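PHD finger protein 3 (Homo sapiens, PDB 6IC9) reads the phosphorylated C-terminal domain of RNA polymerase II through its SPOC domain, the part crystallised here, and regulates neuronal gene expression. Local coordinates at residues E39-D44 and E74-R79. Numbering follows the deposited sequence.
Sequences EYLTED and EICVVR
Leu41 reaches Cys76 and Val78 with a single methyl, CD1, and its torsions explain how: chi1 is -87°, and the next torsion extends CD1 anti to CA, toward the strand. Val78, with chi1 at -62°, keeps CG1 beside its backbone N and anti to its carbonyl carbon, and it is this branch that the leucine meets. CD1 of Leu41 lies 3.6 Å from CG1 of Val78, the two side chains running past each other in opposite senses. The same methyl, CD1 of Leu41, rests 3.9 Å from SG of Cys76. One methyl thus spans two alternate residues of the strand, while the CB of Val77 between them points away from the helix. All three touching residues are buried, and the contact is purely apolar, with no hydrogen bond crossing it. Tyr40 occupies the N-cap position of the short helix 41-44, directly before Leu41. Within the SPOC domain, this helix follows strand 25-35 and leans on one face of strand 73-82, which pairs antiparallel with 25-35 and 147-155. From strand 147-155, Arg154 salt-bridges Asp44 and hydrogen-bonds the carbonyl of Glu39. Ile75, on strand 73-82, packs against helix 57-70.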
loop_
_atom_site.group_PDB
_atom_site.type_symbol
_atom_site.label_atom_id
_atom_site.label_comp_id
_atom_site.label_asym_id
_atom_site.label_seq_id
_atom_site.Cartn_x
_atom_site.Cartn_y
_atom_site.Cartn_z
ATOM N N GLU A 39 -13.992 -0.013 4.514
ATOM C CA GLU A 39 -14.902 -0.963 5.142
ATOM C C GLU A 39 -14.381 -2.377 4.932
ATOM O O GLU A 39 -13.940 -2.734 3.830
ATOM C CB GLU A 39 -16.317 -0.815 4.555
ATOM C CG GLU A 39 -16.370 -1.198 3.059
ATOM C CD GLU A 39 -17.678 -0.838 2.341
ATOM O OE1 GLU A 39 -17.872 -1.323 1.207
ATOM O OE2 GLU A 39 -18.501 -0.080 2.884
ATOM N N TYR A 40 -14.384 -3.165 6.008
ATOM C CA TYR A 40 -14.038 -4.585 5.993
ATOM C C TYR A 40 -12.549 -4.855 5.830
ATOM O O TYR A 40 -12.161 -6.030 5.683
ATOM C CB TYR A 40 -14.782 -5.356 4.895
ATOM C CG TYR A 40 -16.271 -5.095 4.847
ATOM C CD1 TYR A 40 -16.864 -4.570 3.706
ATOM C CD2 TYR A 40 -17.082 -5.355 5.962
ATOM C CE1 TYR A 40 -18.237 -4.324 3.655
ATOM C CE2 TYR A 40 -18.451 -5.119 5.918
ATOM C CZ TYR A 40 -19.025 -4.601 4.762
ATOM O OH TYR A 40 -20.387 -4.361 4.703
ATOM N N LEU A 41 -11.699 -3.820 5.839
ATOM C CA LEU A 41 -10.278 -4.082 5.660
ATOM C C LEU A 41 -9.728 -4.961 6.773
ATOM O O LEU A 41 -8.811 -5.751 6.542
ATOM C CB LEU A 41 -9.502 -2.760 5.571
ATOM C CG LEU A 41 -9.415 -2.176 4.165
ATOM C CD1 LEU A 41 -8.576 -0.893 4.246
ATOM C CD2 LEU A 41 -8.838 -3.193 3.143
ATOM N N THR A 42 -10.293 -4.862 7.975
ATOM C CA THR A 42 -9.815 -5.686 9.082
ATOM C C THR A 42 -9.903 -7.172 8.758
ATOM O O THR A 42 -9.031 -7.955 9.158
ATOM C CB THR A 42 -10.626 -5.353 10.327
ATOM O OG1 THR A 42 -10.797 -3.929 10.399
ATOM C CG2 THR A 42 -9.906 -5.867 11.570
ATOM N N GLU A 43 -10.938 -7.578 8.006
ATOM C CA GLU A 43 -11.128 -8.981 7.627
ATOM C C GLU A 43 -10.416 -9.345 6.344
ATOM O O GLU A 43 -10.178 -10.526 6.088
ATOM C CB GLU A 43 -12.633 -9.280 7.439
ATOM C CG GLU A 43 -13.468 -8.707 8.542
ATOM C CD GLU A 43 -14.920 -8.476 8.146
ATOM O OE1 GLU A 43 -15.430 -9.135 7.207
ATOM O OE2 GLU A 43 -15.537 -7.612 8.787
ATOM N N ASP A 44 -10.073 -8.365 5.533
ATOM C CA ASP A 44 -9.544 -8.617 4.205
ATOM C C ASP A 44 -8.019 -8.578 4.138
ATOM O O ASP A 44 -7.461 -8.870 3.079
ATOM C CB ASP A 44 -10.089 -7.554 3.235
ATOM C CG ASP A 44 -11.550 -7.788 2.844
ATOM O OD1 ASP A 44 -12.093 -8.865 3.182
ATOM O OD2 ASP A 44 -12.132 -6.881 2.188
ATOM N N GLU A 74 -13.030 -1.747 -6.439
ATOM C CA GLU A 74 -12.978 -0.618 -5.523
ATOM C C GLU A 74 -11.521 -0.394 -5.153
ATOM O O GLU A 74 -10.806 -1.355 -4.828
ATOM C CB GLU A 74 -13.783 -0.891 -4.253
ATOM C CG GLU A 74 -15.268 -1.175 -4.460
ATOM C CD GLU A 74 -16.096 0.091 -4.666
ATOM O OE1 GLU A 74 -17.337 0.024 -4.500
ATOM O OE2 GLU A 74 -15.513 1.149 -5.000
ATOM N N ILE A 75 -11.096 0.857 -5.210
ATOM C CA ILE A 75 -9.734 1.247 -4.895
ATOM C C ILE A 75 -9.771 1.965 -3.561
ATOM O O ILE A 75 -10.557 2.899 -3.378
ATOM C CB ILE A 75 -9.121 2.147 -5.976
ATOM C CG1 ILE A 75 -8.990 1.397 -7.304
ATOM C CG2 ILE A 75 -7.727 2.583 -5.507
ATOM C CD1 ILE A 75 -8.724 2.315 -8.391
ATOM N N CYS A 76 -8.946 1.531 -2.622
ATOM C CA CYS A 76 -8.769 2.383 -1.459
ATOM C C CYS A 76 -7.295 2.508 -1.096
ATOM O O CYS A 76 -6.429 1.768 -1.562
ATOM C CB CYS A 76 -9.629 1.938 -0.294
ATOM S SG CYS A 76 -9.044 0.577 0.657
ATOM N N VAL A 77 -7.015 3.535 -0.329
ATOM C CA VAL A 77 -5.648 3.924 -0.033
ATOM C C VAL A 77 -5.594 4.013 1.479
ATOM O O VAL A 77 -6.495 4.609 2.086
ATOM C CB VAL A 77 -5.268 5.279 -0.679
ATOM C CG1 VAL A 77 -3.827 5.590 -0.248
ATOM C CG2 VAL A 77 -5.369 5.221 -2.254
ATOM N N VAL A 78 -4.624 3.325 2.096
ATOM C CA VAL A 78 -4.410 3.430 3.536
ATOM C C VAL A 78 -3.011 3.974 3.770
ATOM O O VAL A 78 -2.167 4.022 2.861
ATOM C CB VAL A 78 -4.576 2.091 4.285
ATOM C CG1 VAL A 78 -6.000 1.568 4.121
ATOM C CG2 VAL A 78 -3.517 1.009 3.792
ATOM N N ARG A 79 -2.766 4.428 5.007
ATOM C CA ARG A 79 -1.424 4.865 5.371
ATOM C C ARG A 79 -0.987 4.015 6.566
ATOM O O ARG A 79 -1.816 3.649 7.414
ATOM C CB ARG A 79 -1.331 6.346 5.725
ATOM C CG ARG A 79 -2.079 6.754 6.966
ATOM C CD ARG A 79 -1.866 8.299 7.250
ATOM N NE ARG A 79 -2.823 8.725 8.267
ATOM C CZ ARG A 79 -2.629 8.539 9.553
ATOM N NH1 ARG A 79 -1.478 7.989 9.979
ATOM N NH2 ARG A 79 -3.573 8.895 10.403
#